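Local atomic coordinates of conserved Archaeal protein (Sulfolobus acidocaldarius, PDB entry 4OPC), a protein that reduces the double bonds of the geranylgeranyl chains of archaeal membrane lipid precursors, using one bound FAD per subunit. Residues 269-274 and 287-292; 294-299 and 343-348. One frame throughout, in Å; residues are numbered along the deposited sequence. Where two conformers were deposited one is given.

Interaction 1 of 2, residues 269-274 and 287-292. With FDA (dihydroflavine-adenine dinucleotide), chain B.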
loop_
_atom_site.group_PDB
_atom_site.type_symbol
_atom_site.label_atom_id
_atom_site.label_comp_id
_atom_site.label_asym_id
_atom_site.label_seq_id
_atom_site.Cartn_x
_atom_site.Cartn_y
_atom_site.Cartn_z
ATOM N N LEU A 269 0.291 -8.381 -7.362
ATOM C CA LEU A 269 1.506 -7.708 -6.941
ATOM C C LEU A 269 1.216 -6.575 -5.959
ATOM O O LEU A 269 0.139 -5.963 -6.005
ATOM C CB LEU A 269 2.257 -7.193 -8.169
ATOM C CG LEU A 269 3.053 -8.289 -8.892
ATOM C CD1 LEU A 269 2.879 -8.202 -10.393
ATOM C CD2 LEU A 269 4.532 -8.224 -8.507
ATOM N N VAL A 270 2.169 -6.309 -5.075
ATOM C CA VAL A 270 2.051 -5.200 -4.144
ATOM C C VAL A 270 3.386 -4.439 -4.063
ATOM O O VAL A 270 4.431 -5.010 -3.784
ATOM C CB VAL A 270 1.491 -5.665 -2.765
ATOM C CG1 VAL A 270 2.373 -6.722 -2.148
ATOM C CG2 VAL A 270 1.300 -4.491 -1.802
ATOM N N PRO A 271 3.349 -3.135 -4.340
ATOM C CA PRO A 271 4.600 -2.368 -4.219
ATOM C C PRO A 271 5.065 -2.270 -2.770
ATOM O O PRO A 271 4.249 -2.288 -1.853
ATOM C CB PRO A 271 4.228 -0.988 -4.768
ATOM C CG PRO A 271 2.732 -0.885 -4.556
ATOM C CD PRO A 271 2.185 -2.290 -4.663
ATOM N N THR A 272 6.379 -2.211 -2.556
ATOM C CA THR A 272 6.923 -2.152 -1.200
ATOM C C THR A 272 8.040 -1.127 -1.113
ATOM O O THR A 272 9.156 -1.449 -0.735
ATOM C CB THR A 272 7.491 -3.516 -0.760
ATOM O OG1 THR A 272 8.561 -3.895 -1.640
ATOM C CG2 THR A 272 6.421 -4.613 -0.773
ATOM N N ARG A 273 7.750 0.118 -1.440
ATOM C CA ARG A 273 8.778 1.158 -1.487
ATOM C C ARG A 273 8.206 2.522 -1.123
ATOM O O ARG A 273 6.991 2.667 -0.909
ATOM C CB ARG A 273 9.403 1.232 -2.885
ATOM C CG ARG A 273 8.391 1.343 -4.012
ATOM C CD ARG A 273 9.044 1.986 -5.248
ATOM N NE ARG A 273 9.091 3.444 -5.121
ATOM C CZ ARG A 273 9.543 4.263 -6.063
ATOM N NH1 ARG A 273 9.473 5.585 -5.895
ATOM N NH2 ARG A 273 10.059 3.771 -7.184
ATOM N N ARG A 274 9.091 3.516 -1.046
ATOM C CA ARG A 274 8.703 4.919 -0.932
ATOM C C ARG A 274 7.701 5.276 -2.041
ATOM O O ARG A 274 7.649 4.611 -3.079
ATOM C CB ARG A 274 9.956 5.787 -1.044
ATOM C CG ARG A 274 10.629 5.667 -2.396
ATOM C CD ARG A 274 12.154 5.816 -2.301
ATOM N NE ARG A 274 12.748 5.659 -3.627
ATOM C CZ ARG A 274 12.989 4.490 -4.215
ATOM N NH1 ARG A 274 12.696 3.351 -3.601
ATOM N NH2 ARG A 274 13.526 4.463 -5.428
ATOM N N ILE A 287 -2.605 8.082 -7.065
ATOM C CA ILE A 287 -2.875 7.625 -5.700
ATOM C C ILE A 287 -2.868 6.098 -5.597
ATOM O O ILE A 287 -2.853 5.385 -6.613
ATOM C CB ILE A 287 -4.204 8.193 -5.145
ATOM C CG1 ILE A 287 -5.389 7.710 -5.982
ATOM C CG2 ILE A 287 -4.172 9.717 -5.091
ATOM C CD1 ILE A 287 -6.738 8.104 -5.391
ATOM N N GLY A 288 -2.867 5.590 -4.368
ATOM C CA GLY A 288 -2.919 4.156 -4.140
ATOM C C GLY A 288 -1.709 3.395 -4.655
ATOM O O GLY A 288 -0.604 3.953 -4.783
ATOM N N ASP A 289 -1.911 2.116 -4.958
ATOM C CA ASP A 289 -0.807 1.292 -5.449
ATOM C C ASP A 289 -0.143 1.892 -6.691
ATOM O O ASP A 289 1.061 1.710 -6.881
ATOM C CB ASP A 289 -1.257 -0.138 -5.793
ATOM C CG ASP A 289 -1.513 -1.012 -4.568
ATOM O OD1 ASP A 289 -1.300 -0.563 -3.423
ATOM O OD2 ASP A 289 -1.931 -2.179 -4.772
ATOM N N SER A 290 -0.912 2.573 -7.545
ATOM C CA SER A 290 -0.319 3.204 -8.717
ATOM C C SER A 290 0.737 4.228 -8.335
ATOM O O SER A 290 1.673 4.450 -9.089
ATOM C CB SER A 290 -1.409 3.862 -9.559
ATOM O OG SER A 290 -0.841 4.413 -10.734
ATOM N N GLY A 291 0.566 4.857 -7.175
ATOM C CA GLY A 291 1.528 5.815 -6.653
ATOM C C GLY A 291 2.453 5.233 -5.598
ATOM O O GLY A 291 3.148 5.977 -4.908
ATOM N N PHE A 292 2.436 3.911 -5.454
ATOM C CA PHE A 292 3.288 3.185 -4.498
ATOM C C PHE A 292 3.052 3.621 -3.049
ATOM O O PHE A 292 4.009 3.882 -2.318
ATOM C CB PHE A 292 4.789 3.308 -4.839
ATOM C CG PHE A 292 5.121 3.053 -6.290
ATOM C CD1 PHE A 292 4.462 2.072 -7.026
ATOM C CD2 PHE A 292 6.105 3.810 -6.918
ATOM C CE1 PHE A 292 4.783 1.836 -8.341
ATOM C CE2 PHE A 292 6.418 3.591 -8.248
ATOM C CZ PHE A 292 5.756 2.611 -8.960
HETATM P PA FDA B . -6.750 -1.634 -6.541
HETATM O O1A FDA B . -5.900 -2.531 -7.353
HETATM O O2A FDA B . -7.512 -2.252 -5.374
HETATM O O5B FDA B . -7.812 -0.935 -7.484
HETATM C C5B FDA B . -7.435 -0.474 -8.797
HETATM C C4B FDA B . -8.689 -0.419 -9.629
HETATM O O4B FDA B . -8.399 0.220 -10.889
HETATM C C3B FDA B . -9.307 -1.781 -9.962
HETATM O O3B FDA B . -10.642 -1.873 -9.469
HETATM C C2B FDA B . -9.180 -1.880 -11.494
HETATM O O2B FDA B . -10.267 -2.570 -12.090
HETATM C C1B FDA B . -9.157 -0.414 -11.899
HETATM N N9A FDA B . -8.504 -0.083 -13.160
HETATM C C8A FDA B . -7.197 -0.323 -13.506
HETATM N N7A FDA B . -6.859 0.161 -14.679
HETATM C C5A FDA B . -8.021 0.771 -15.129
HETATM C C6A FDA B . -8.311 1.517 -16.288
HETATM N N6A FDA B . -7.405 1.826 -17.218
HETATM N N1A FDA B . -9.551 2.030 -16.405
HETATM C C2A FDA B . -10.453 1.759 -15.456
HETATM N N3A FDA B . -10.286 1.106 -14.304
HETATM C C4A FDA B . -9.030 0.658 -14.189
HETATM N N1 FDA B . -3.310 -3.999 2.368
HETATM C C2 FDA B . -3.883 -3.823 3.603
HETATM O O2 FDA B . -4.132 -2.703 4.037
HETATM N N3 FDA B . -4.194 -4.952 4.314
HETATM C C4 FDA B . -3.895 -6.257 3.980
HETATM O O4 FDA B . -4.355 -7.178 4.651
HETATM C C4X FDA B . -3.249 -6.378 2.731
HETATM N N5 FDA B . -2.933 -7.623 2.272
HETATM C C5X FDA B . -2.616 -7.813 0.943
HETATM C C6 FDA B . -2.566 -9.092 0.405
HETATM C C7 FDA B . -2.340 -9.305 -0.946
HETATM C C7M FDA B . -2.427 -10.704 -1.497
HETATM C C8 FDA B . -2.109 -8.206 -1.787
HETATM C C8M FDA B . -1.930 -8.402 -3.275
HETATM C C9 FDA B . -2.138 -6.918 -1.248
HETATM C C9A FDA B . -2.410 -6.708 0.099
HETATM N N10 FDA B . -2.488 -5.417 0.669
HETATM C C10 FDA B . -3.019 -5.266 1.932
HETATM C "C1'" FDA B . -2.325 -4.195 -0.157
HETATM C "C2'" FDA B . -3.696 -3.629 -0.569
HETATM O "O2'" FDA B . -4.555 -4.675 -1.031
HETATM C "C3'" FDA B . -3.534 -2.602 -1.693
HETATM O "O3'" FDA B . -2.492 -1.706 -1.328
HETATM C "C4'" FDA B . -4.772 -1.740 -1.977
HETATM O "O4'" FDA B . -5.949 -2.537 -2.104
HETATM C "C5'" FDA B . -4.580 -0.897 -3.216
HETATM O "O5'" FDA B . -5.795 -0.181 -3.518
HETATM P P FDA B . -5.906 0.646 -4.872
HETATM O O1P FDA B . -7.241 1.268 -4.872
HETATM O O2P FDA B . -4.697 1.546 -5.078
HETATM O O3P FDA B . -5.784 -0.450 -6.032
HETATM O O HOH W 1 -1.716 -4.855 -4.127
#

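Interaction 2 of 2, residues 294-299 and 343-348. With PGT ((1S)-2-{[{[(2R)-2,3-dihydroxypropyl]oxy}(hydroxy)phosphoryl]oxy}-1-[(palmitoyloxy)methyl]ethyl stearate), chain C.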
loop_
_atom_site.group_PDB
_atom_site.type_symbol
_atom_site.label_atom_id
_atom_site.label_comp_id
_atom_site.label_asym_id
_atom_site.label_seq_id
_atom_site.Cartn_x
_atom_site.Cartn_y
_atom_site.Cartn_z
ATOM N N VAL A 294 2.006 1.860 -0.457
ATOM C CA VAL A 294 1.979 0.758 0.493
ATOM C C VAL A 294 3.114 0.849 1.518
ATOM O O VAL A 294 4.245 1.225 1.176
ATOM C CB VAL A 294 2.102 -0.546 -0.284
ATOM C CG1 VAL A 294 2.133 -1.750 0.651
ATOM C CG2 VAL A 294 0.948 -0.659 -1.276
ATOM N N ASN A 295 2.814 0.512 2.772
ATOM C CA ASN A 295 3.842 0.416 3.815
ATOM C C ASN A 295 4.914 -0.622 3.432
ATOM O O ASN A 295 4.601 -1.797 3.231
ATOM C CB ASN A 295 3.186 0.008 5.132
ATOM C CG ASN A 295 4.132 0.073 6.296
ATOM O OD1 ASN A 295 5.098 -0.701 6.380
ATOM N ND2 ASN A 295 3.872 0.993 7.213
ATOM N N PRO A 296 6.182 -0.200 3.306
ATOM C CA PRO A 296 7.194 -1.146 2.807
ATOM C C PRO A 296 7.552 -2.289 3.759
ATOM O O PRO A 296 8.089 -3.299 3.302
ATOM C CB PRO A 296 8.433 -0.258 2.575
ATOM C CG PRO A 296 7.855 1.116 2.358
ATOM C CD PRO A 296 6.656 1.195 3.263
ATOM N N VAL A 297 7.289 -2.140 5.048
ATOM C CA VAL A 297 7.679 -3.176 5.997
ATOM C C VAL A 297 6.574 -4.198 6.235
ATOM O O VAL A 297 6.844 -5.396 6.311
ATOM C CB VAL A 297 8.184 -2.575 7.303
ATOM C CG1 VAL A 297 8.278 -3.641 8.391
ATOM C CG2 VAL A 297 9.558 -1.966 7.079
ATOM N N HIS A 298 5.326 -3.754 6.338
ATOM C CA HIS A 298 4.265 -4.737 6.540
ATOM C C HIS A 298 3.373 -5.010 5.335
ATOM O O HIS A 298 2.599 -5.950 5.365
ATOM C CB HIS A 298 3.451 -4.496 7.825
ATOM C CG HIS A 298 2.691 -3.204 7.864
ATOM N ND1 HIS A 298 1.838 -2.796 6.862
ATOM C CD2 HIS A 298 2.615 -2.256 8.829
ATOM C CE1 HIS A 298 1.286 -1.642 7.198
ATOM N NE2 HIS A 298 1.743 -1.292 8.387
ATOM N N GLY A 299 3.487 -4.214 4.275
ATOM C CA GLY A 299 2.745 -4.490 3.062
ATOM C C GLY A 299 1.303 -4.010 3.075
ATOM O O GLY A 299 0.569 -4.239 2.117
ATOM N N ALA A 343 6.770 10.169 4.267
ATOM C CA ALA A 343 8.089 10.285 4.886
ATOM C C ALA A 343 8.379 9.028 5.691
ATOM O O ALA A 343 9.483 8.469 5.636
ATOM C CB ALA A 343 8.159 11.521 5.770
ATOM N N LYS A 344 7.384 8.574 6.442
ATOM C CA LYS A 344 7.483 7.299 7.143
ATOM C C LYS A 344 7.762 6.143 6.188
ATOM O O LYS A 344 8.597 5.281 6.474
ATOM C CB LYS A 344 6.191 7.020 7.907
ATOM C CG LYS A 344 5.997 5.544 8.202
ATOM C CD LYS A 344 4.841 5.320 9.097
ATOM C CE LYS A 344 3.563 5.787 8.459
ATOM N NZ LYS A 344 2.485 5.506 9.415
ATOM N N GLN A 345 7.068 6.116 5.052
ATOM C CA GLN A 345 7.297 5.092 4.052
ATOM C C GLN A 345 8.730 5.058 3.600
ATOM O O GLN A 345 9.296 3.987 3.412
ATOM C CB GLN A 345 6.470 5.378 2.805
ATOM C CG GLN A 345 5.188 4.660 2.698
ATOM C CD GLN A 345 4.514 4.988 1.384
ATOM O OE1 GLN A 345 3.790 5.957 1.292
ATOM N NE2 GLN A 345 4.795 4.207 0.353
ATOM N N ALA A 346 9.313 6.229 3.374
ATOM C CA ALA A 346 10.686 6.303 2.887
ATOM C C ALA A 346 11.652 5.678 3.890
ATOM O O ALA A 346 12.545 4.913 3.523
ATOM C CB ALA A 346 11.078 7.747 2.613
ATOM N N SER A 347 11.483 6.015 5.163
ATOM C CA SER A 347 12.270 5.418 6.232
ATOM C C SER A 347 12.116 3.898 6.237
ATOM O O SER A 347 13.094 3.149 6.389
ATOM C CB SER A 347 11.805 5.987 7.572
ATOM O OG SER A 347 12.537 5.435 8.651
ATOM N N LEU A 348 10.884 3.438 6.076
ATOM C CA LEU A 348 10.604 2.007 6.103
ATOM C C LEU A 348 11.104 1.286 4.854
ATOM O O LEU A 348 11.341 0.081 4.898
ATOM C CB LEU A 348 9.119 1.763 6.345
ATOM C CG LEU A 348 8.678 2.178 7.747
ATOM C CD1 LEU A 348 7.177 1.993 7.868
ATOM C CD2 LEU A 348 9.423 1.393 8.839
HETATM C C48 PGT C . 9.242 -7.586 4.306
HETATM C C47 PGT C . 8.786 -6.562 3.288
HETATM C C46 PGT C . 7.656 -7.143 2.464
HETATM C C45 PGT C . 6.541 -7.596 3.386
HETATM C C44 PGT C . 5.210 -7.576 2.663
HETATM C C43 PGT C . 4.776 -8.993 2.337
HETATM C C42 PGT C . 3.538 -8.929 1.472
HETATM C C41 PGT C . 2.418 -8.372 2.313
HETATM C C40 PGT C . 1.085 -8.869 1.809
HETATM C C39 PGT C . 0.148 -8.911 2.995
HETATM C C38 PGT C . 0.069 -7.543 3.623
HETATM C C37 PGT C . -0.728 -7.642 4.901
HETATM C C36 PGT C . -0.890 -6.250 5.462
HETATM C C35 PGT C . -1.378 -6.303 6.890
HETATM C C34 PGT C . -1.581 -4.885 7.390
HETATM C C33 PGT C . -1.750 -4.843 8.893
HETATM C C32 PGT C . -2.759 -3.784 9.296
HETATM C C31 PGT C . -2.162 -2.386 9.315
HETATM O O31 PGT C . -2.720 -1.517 8.672
HETATM O O2 PGT C . -0.985 -2.078 10.042
HETATM C C2 PGT C . -1.150 -1.430 11.290
HETATM C C1 PGT C . -1.367 0.064 11.167
HETATM O O3P PGT C . -1.688 0.564 9.884
HETATM P P PGT C . -0.674 1.574 9.199
HETATM O O1P PGT C . 0.697 1.013 9.504
HETATM O O2P PGT C . -0.891 1.663 7.696
HETATM O O4P PGT C . -0.771 3.048 9.795
HETATM C C4 PGT C . -1.433 3.342 11.008
HETATM C C5 PGT C . -1.252 4.794 11.388
HETATM O O5 PGT C . -2.515 5.411 11.501
HETATM C C6 PGT C . -0.428 5.495 10.334
HETATM O O6 PGT C . -1.222 6.371 9.569
HETATM C C3 PGT C . 0.093 -1.548 12.153
HETATM O O3 PGT C . 0.381 -2.868 12.546
HETATM C C11 PGT C . 1.765 -3.110 12.651
HETATM O O11 PGT C . 2.481 -2.296 13.200
HETATM C C12 PGT C . 2.360 -4.376 12.071
HETATM C C13 PGT C . 3.715 -4.658 12.683
HETATM C C14 PGT C . 4.286 -5.915 12.060
HETATM C C15 PGT C . 5.256 -5.559 10.955
HETATM C C16 PGT C . 5.931 -6.808 10.428
HETATM C C17 PGT C . 7.428 -6.586 10.415
HETATM C C18 PGT C . 8.158 -7.894 10.200
HETATM C C19 PGT C . 9.633 -7.709 10.492
HETATM C C20 PGT C . 9.870 -7.533 11.979
HETATM C C21 PGT C . 10.817 -8.607 12.475
HETATM C C22 PGT C . 11.667 -8.083 13.613
HETATM C C23 PGT C . 12.949 -8.884 13.671
HETATM C C24 PGT C . 13.940 -8.222 14.603
HETATM C C25 PGT C . 15.254 -8.008 13.884
HETATM C C26 PGT C . 15.660 -6.553 13.986
#

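Interaction 1 of 2, residues 269-274 and 287-292
The guanidinium of Arg273 lies between two flat groups, with the guanidinium of Arg274 over one face and the CD2 corner of the Phe292 ring over the other. CZ of Arg274 sits over the centre of the group, and opposite it CD2 of Phe292 comes 3.5 Å from NE of Arg273. The planes of ring and guanidinium are 41° apart. A bend at chi3 (-81°) places NE of Arg273 where it gives a bond of 2.8 Å, nearly in the guanidinium plane, to the carbonyl O of Arg274. The two charges have separate acidic mates, Glu176 for Arg273 and Asp349 for Arg274, which probably offset the repulsion between them. Pro271 fills the angle between Phe292 and Asp289: its CB meets CD1 of the ring at 3.8 Å, and its CD lies 3.9 Å from CG of Asp289, the two side chains crossing at about a right angle. Asp289 grips the dihydro-FAD twice. Its backbone N donates to O2P of the pyrophosphate at 2.8 Å, while OD1 accepts from the ribityl O3' at 2.7 Å. Gly288 and Asp289 are consistent with the Gly-Asp motif of related FAD-dependent enzymes. A water bridges OD2 of Asp289 to the carbonyl O of Leu269. Without a direct hydrogen bond, the flavin-binding turn is joined to the strand end by apolar contact, the Phe292 ring against the guanidinium, and this water.

Interaction 2 of 2, residues 294-299 and 343-348
Leu348 of the helix reaches the lipid-binding loop through both its methyl groups, CD1 lying 3.5 Å from ND2 of Asn295 and CD2 3.8 Å from CG2 of Val297, a side chain it crosses at about a right angle. The Pro296 ring rests on the helix backbone, its CG 3.4 Å from the carbonyl O of Gln345, while its CD packs on CG of Gln345. Gln345, extended beyond CG, binds Tyr337 through OE1 and the carbonyl of Phe292 through NE2. Asn295 has CG anti to the backbone N (chi1 -172°), its OD1 accepting from two backbone amides: N of Val297 at 2.9 Å, an Asx turn, and N of His298 at 3.1 Å from above the carbonyl plane. In His298, chi1 of 63° puts CG between the backbone N and the carbonyl carbon, and CG of Asn295 covers the centre of one imidazole face, while ND2 of Asn295 bonds to Tyr341. An alanine at this asparagine would probably leave the Val297 and His298 amides without their shared acceptor, Tyr341 without its amide partner and the imidazole less closely held, its face uncovered. NE2 of His298 donates a nearly straight bond of 2.8 Å to O1P of the bound phosphatidylglycerol, in the plane of the ring. The loop presents Pro296 and Val297 to the helix and a histidine edge to the lipid phosphate, at a site that also binds archaeal phospholipid.

Overall arrangement
Strand 261-271, an outermost strand of the eight-stranded sheet, runs into residues 269-274, and the chain then passes through the short strands 280-281 and 284-286 of the Rossmann-type sheet before turning back at 287-292, where interaction 1 closes a tight loop. The same long connection continues directly into 294-299; helix 302-322 and helix 327-330 follow before helix 332-357 returns to meet it, closing the larger, mostly helical loop of interaction 2. The two loops follow in series, neither nested nor crossed, yet they touch: Val294 packs on Pro271 and Asp289. Together they tie the flavin site to the lipid pocket.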